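PDB 3SKV: SsfX3 from Streptomyces sp. SF2575, which probably transfers a salicylyl group onto a tetracycline intermediate during antibiotic biosynthesis, using a GDSL/SGNH hydrolase-type fold joined to a jelly-roll domain. Local coordinates for residues L57-L69 / S75-L87. The protein carries 1 engineered substitution. Numbering follows the deposited sequence.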
loop_
_atom_site.group_PDB
_atom_site.type_symbol
_atom_site.label_atom_id
_atom_site.label_comp_id
_atom_site.label_asym_id
_atom_site.label_seq_id
_atom_site.Cartn_x
_atom_site.Cartn_y
_atom_site.Cartn_z
ATOM N N LEU A 57 9.499 17.929 0.860
ATOM C CA LEU A 57 8.953 17.112 -0.187
ATOM C C LEU A 57 8.081 16.027 0.424
ATOM O O LEU A 57 8.568 15.204 1.178
ATOM C CB LEU A 57 10.123 16.536 -1.057
ATOM C CG LEU A 57 9.807 15.933 -2.440
ATOM C CD1 LEU A 57 9.347 14.496 -2.317
ATOM C CD2 LEU A 57 8.796 16.779 -3.214
ATOM N N ALA A 58 6.791 16.064 0.144
ATOM C CA ALA A 58 5.826 15.076 0.631
ATOM C C ALA A 58 5.354 14.127 -0.485
ATOM O O ALA A 58 4.723 14.574 -1.445
ATOM C CB ALA A 58 4.626 15.779 1.238
ATOM N N PRO A 59 5.622 12.821 -0.395
ATOM C CA PRO A 59 5.087 11.895 -1.415
ATOM C C PRO A 59 3.589 11.693 -1.115
ATOM O O PRO A 59 3.195 11.621 0.067
ATOM C CB PRO A 59 5.884 10.592 -1.196
ATOM C CG PRO A 59 6.895 10.894 -0.128
ATOM C CD PRO A 59 6.372 12.084 0.639
ATOM N N TRP A 60 2.749 11.678 -2.172
ATOM C CA TRP A 60 1.304 11.464 -2.060
ATOM C C TRP A 60 0.901 10.247 -2.850
ATOM O O TRP A 60 1.511 9.930 -3.869
ATOM C CB TRP A 60 0.513 12.676 -2.557
ATOM C CG TRP A 60 0.469 13.833 -1.600
ATOM C CD1 TRP A 60 1.497 14.669 -1.269
ATOM C CD2 TRP A 60 -0.705 14.371 -0.977
ATOM N NE1 TRP A 60 1.052 15.648 -0.405
ATOM C CE2 TRP A 60 -0.304 15.515 -0.242
ATOM C CE3 TRP A 60 -2.065 14.009 -0.989
ATOM C CZ2 TRP A 60 -1.212 16.279 0.503
ATOM C CZ3 TRP A 60 -2.962 14.757 -0.238
ATOM C CH2 TRP A 60 -2.535 15.866 0.512
ATOM N N ARG A 61 -0.140 9.572 -2.391
ATOM C CA ARG A 61 -0.668 8.397 -3.078
ATOM C C ARG A 61 -1.936 8.719 -3.895
ATOM O O ARG A 61 -2.713 7.845 -4.219
ATOM C CB ARG A 61 -0.833 7.225 -2.119
ATOM C CG ARG A 61 0.512 6.653 -1.697
ATOM C CD ARG A 61 0.310 5.362 -0.959
ATOM N NE ARG A 61 -0.347 5.595 0.317
ATOM C CZ ARG A 61 -1.328 4.855 0.817
ATOM N NH1 ARG A 61 -1.761 3.783 0.160
ATOM N NH2 ARG A 61 -1.884 5.177 1.975
ATOM N N ALA A 62 -2.090 9.985 -4.269
ATOM C CA ALA A 62 -3.142 10.546 -5.118
ATOM C C ALA A 62 -2.626 11.915 -5.632
ATOM O O ALA A 62 -1.674 12.414 -5.031
ATOM C CB ALA A 62 -4.421 10.726 -4.326
ATOM N N PRO A 63 -3.171 12.526 -6.730
ATOM C CA PRO A 63 -2.631 13.835 -7.197
ATOM C C PRO A 63 -2.931 14.909 -6.158
ATOM O O PRO A 63 -4.095 15.220 -5.990
ATOM C CB PRO A 63 -3.388 14.097 -8.509
ATOM C CG PRO A 63 -4.009 12.810 -8.867
ATOM C CD PRO A 63 -4.263 12.061 -7.604
ATOM N N HIS A 64 -1.916 15.423 -5.436
ATOM C CA HIS A 64 -2.076 16.361 -4.324
ATOM C C HIS A 64 -2.905 17.600 -4.614
ATOM O O HIS A 64 -3.635 18.061 -3.740
ATOM C CB HIS A 64 -0.718 16.724 -3.676
ATOM C CG HIS A 64 0.192 17.504 -4.572
ATOM N ND1 HIS A 64 0.175 18.888 -4.581
ATOM C CD2 HIS A 64 1.103 17.065 -5.476
ATOM C CE1 HIS A 64 1.078 19.250 -5.481
ATOM N NE2 HIS A 64 1.663 18.184 -6.049
ATOM N N GLU A 65 -2.787 18.134 -5.833
ATOM C CA GLU A 65 -3.523 19.312 -6.323
ATOM C C GLU A 65 -5.052 19.064 -6.411
ATOM O O GLU A 65 -5.833 20.000 -6.265
ATOM C CB GLU A 65 -2.934 19.807 -7.668
ATOM C CG GLU A 65 -2.905 18.770 -8.798
ATOM C CD GLU A 65 -1.750 17.773 -8.837
ATOM O OE1 GLU A 65 -1.682 16.899 -7.945
ATOM O OE2 GLU A 65 -0.935 17.843 -9.786
ATOM N N ASP A 66 -5.462 17.794 -6.566
ATOM C CA ASP A 66 -6.853 17.361 -6.686
ATOM C C ASP A 66 -7.341 16.571 -5.486
ATOM O O ASP A 66 -8.358 15.903 -5.611
ATOM C CB ASP A 66 -7.011 16.468 -7.942
ATOM C CG ASP A 66 -6.626 17.088 -9.264
ATOM O OD1 ASP A 66 -6.812 18.317 -9.424
ATOM O OD2 ASP A 66 -6.207 16.335 -10.164
ATOM N N ALA A 67 -6.631 16.612 -4.338
ATOM C CA ALA A 67 -6.989 15.816 -3.150
ATOM C C ALA A 67 -8.459 15.935 -2.707
ATOM O O ALA A 67 -9.074 14.942 -2.282
ATOM C CB ALA A 67 -6.062 16.145 -1.997
ATOM N N TYR A 68 -9.020 17.145 -2.854
ATOM C CA TYR A 68 -10.396 17.508 -2.519
ATOM C C TYR A 68 -11.451 16.642 -3.256
ATOM O O TYR A 68 -12.570 16.484 -2.769
ATOM C CB TYR A 68 -10.607 19.014 -2.796
ATOM C CG TYR A 68 -10.600 19.405 -4.263
ATOM C CD1 TYR A 68 -9.408 19.669 -4.931
ATOM C CD2 TYR A 68 -11.792 19.589 -4.961
ATOM C CE1 TYR A 68 -9.399 20.046 -6.281
ATOM C CE2 TYR A 68 -11.797 19.944 -6.312
ATOM C CZ TYR A 68 -10.597 20.165 -6.973
ATOM O OH TYR A 68 -10.621 20.532 -8.305
ATOM N N LEU A 69 -11.095 16.152 -4.448
ATOM C CA LEU A 69 -11.909 15.333 -5.324
ATOM C C LEU A 69 -12.019 13.901 -4.807
ATOM O O LEU A 69 -13.029 13.237 -5.037
ATOM C CB LEU A 69 -11.245 15.321 -6.708
ATOM C CG LEU A 69 -11.768 16.217 -7.833
ATOM C CD1 LEU A 69 -12.913 17.092 -7.430
ATOM C CD2 LEU A 69 -10.684 16.980 -8.468
ATOM N N SER A 75 -10.598 13.499 5.953
ATOM C CA SER A 75 -10.054 12.273 5.367
ATOM C C SER A 75 -8.802 12.479 4.450
ATOM O O SER A 75 -8.025 11.544 4.297
ATOM C CB SER A 75 -11.158 11.527 4.612
ATOM O OG SER A 75 -11.327 10.177 5.013
ATOM N N VAL A 76 -8.622 13.686 3.849
ATOM C CA VAL A 76 -7.553 14.047 2.893
ATOM C C VAL A 76 -6.128 13.608 3.274
ATOM O O VAL A 76 -5.393 13.096 2.424
ATOM C CB VAL A 76 -7.684 15.517 2.416
ATOM C CG1 VAL A 76 -6.347 16.136 2.018
ATOM C CG2 VAL A 76 -8.682 15.620 1.271
ATOM N N GLY A 77 -5.796 13.757 4.556
ATOM C CA GLY A 77 -4.517 13.393 5.151
ATOM C C GLY A 77 -4.077 11.980 4.845
ATOM O O GLY A 77 -2.875 11.738 4.648
ATOM N N ARG A 78 -5.063 11.045 4.775
ATOM C CA ARG A 78 -4.871 9.619 4.464
ATOM C C ARG A 78 -4.124 9.414 3.131
ATOM O O ARG A 78 -3.332 8.480 3.026
ATOM C CB ARG A 78 -6.218 8.857 4.438
ATOM C CG ARG A 78 -6.955 8.852 5.779
ATOM C CD ARG A 78 -8.439 8.544 5.610
ATOM N NE ARG A 78 -8.731 7.106 5.622
ATOM C CZ ARG A 78 -9.686 6.537 6.354
ATOM N NH1 ARG A 78 -10.452 7.275 7.150
ATOM N NH2 ARG A 78 -9.881 5.225 6.299
ATOM N N LEU A 79 -4.357 10.306 2.133
ATOM C CA LEU A 79 -3.709 10.269 0.818
ATOM C C LEU A 79 -2.186 10.509 0.885
ATOM O O LEU A 79 -1.465 10.029 -0.001
ATOM C CB LEU A 79 -4.352 11.302 -0.120
ATOM C CG LEU A 79 -5.669 10.976 -0.869
ATOM C CD1 LEU A 79 -6.125 9.527 -0.733
ATOM C CD2 LEU A 79 -6.740 12.003 -0.595
ATOM N N ALA A 80 -1.712 11.270 1.916
ATOM C CA ALA A 80 -0.298 11.594 2.138
ATOM C C ALA A 80 0.417 10.628 3.079
ATOM O O ALA A 80 1.612 10.786 3.338
ATOM C CB ALA A 80 -0.129 13.039 2.618
ATOM N N GLN A 81 -0.274 9.602 3.549
ATOM C CA GLN A 81 0.364 8.586 4.391
ATOM C C GLN A 81 1.196 7.714 3.476
ATOM O O GLN A 81 0.703 7.245 2.443
ATOM C CB GLN A 81 -0.649 7.795 5.201
ATOM C CG GLN A 81 -1.174 8.598 6.391
ATOM C CD GLN A 81 -2.308 7.909 7.106
ATOM O OE1 GLN A 81 -2.572 6.707 6.924
ATOM N NE2 GLN A 81 -3.019 8.676 7.920
ATOM N N THR A 82 2.487 7.606 3.798
ATOM C CA THR A 82 3.531 6.990 2.974
ATOM C C THR A 82 3.588 5.445 2.918
ATOM O O THR A 82 4.653 4.861 2.671
ATOM C CB THR A 82 4.839 7.699 3.198
ATOM O OG1 THR A 82 5.138 7.618 4.583
ATOM C CG2 THR A 82 4.790 9.153 2.764
ATOM N N SER A 83 2.415 4.812 3.046
ATOM C CA SER A 83 2.229 3.370 3.003
ATOM C C SER A 83 2.549 2.786 1.606
ATOM O O SER A 83 1.931 3.163 0.597
ATOM C CB SER A 83 0.804 3.034 3.418
ATOM O OG SER A 83 0.772 1.709 3.917
ATOM N N GLY A 84 3.553 1.906 1.568
ATOM C CA GLY A 84 4.036 1.283 0.335
ATOM C C GLY A 84 4.925 2.209 -0.483
ATOM O O GLY A 84 5.306 1.875 -1.603
ATOM N N VAL A 85 5.249 3.391 0.064
ATOM C CA VAL A 85 6.102 4.358 -0.633
ATOM C C VAL A 85 7.566 4.069 -0.304
ATOM O O VAL A 85 7.929 3.838 0.862
ATOM C CB VAL A 85 5.720 5.848 -0.349
ATOM C CG1 VAL A 85 6.684 6.826 -1.060
ATOM C CG2 VAL A 85 4.269 6.138 -0.735
ATOM N N ARG A 86 8.410 4.074 -1.335
ATOM C CA ARG A 86 9.841 3.908 -1.121
ATOM C C ARG A 86 10.707 4.840 -1.919
ATOM O O ARG A 86 10.300 5.300 -2.978
ATOM C CB ARG A 86 10.324 2.445 -1.065
ATOM C CG ARG A 86 9.968 1.644 -2.237
ATOM C CD ARG A 86 8.806 0.718 -2.026
ATOM N NE ARG A 86 8.664 0.033 -3.296
ATOM C CZ ARG A 86 7.681 0.223 -4.151
ATOM N NH1 ARG A 86 6.612 0.915 -3.796
ATOM N NH2 ARG A 86 7.715 -0.357 -5.339
ATOM N N LEU A 87 11.839 5.230 -1.344
ATOM C CA LEU A 87 12.815 6.087 -1.989
ATOM C C LEU A 87 13.998 5.199 -2.444
ATOM O O LEU A 87 14.588 4.495 -1.630
ATOM C CB LEU A 87 13.257 7.226 -1.042
ATOM C CG LEU A 87 14.415 8.120 -1.556
ATOM C CD1 LEU A 87 14.006 8.901 -2.817
ATOM C CD2 LEU A 87 14.896 9.084 -0.479
HETATM O O HOH W 1 1.878 8.943 0.456
#
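P59 meets T82 and V85 through its ring: CB lies 3.9 Å from V85 CG1, while CG and CD rest against the T82 methyl. Proline suits this buried spot because it offers a rigid, compact apolar ring and asks for no backbone N-H partner; its carbonyl is linked to Q81 O by a water that donates to both, weakly to Q81. The W60 indole is clamped between two small groups. A80 CB sits over the six-membered ring, 3.9 Å from its centroid in a CH-pi contact, and H64 CB covers the opposite face, while L79 CB approaches CE3 at 3.6 Å. R61 does the polar work. Its backbone N donates to L79 O (2.8 Å, 167°), and the side chain, bent at chi3 (-67°), brings NE to Q81 O at 2.9 Å, with a weaker bond to that carbonyl from NH2. The buried guanidinium thus satisfies a loop carbonyl, and S83 CB lies over one face, offset toward the rim. Small A62 lets L79 CG come within 3.7 Å of its CB, and A67 likewise leaves room for V76, whose CG1 also reaches W60 CH2. Within the N-terminal, jelly-roll-type domain, the contact packs the end of strand 56-60 and A67 of short helix 67-70 against helically coiled 75-79 and the type II turn before strand 86-91. W60 also touches strand 49-53, A80 and T82 touch strand 164-172, and R61 NH1 bonds S222 O on strand 219-223 of the GDSL-family parallel sheet, tying the two domains together.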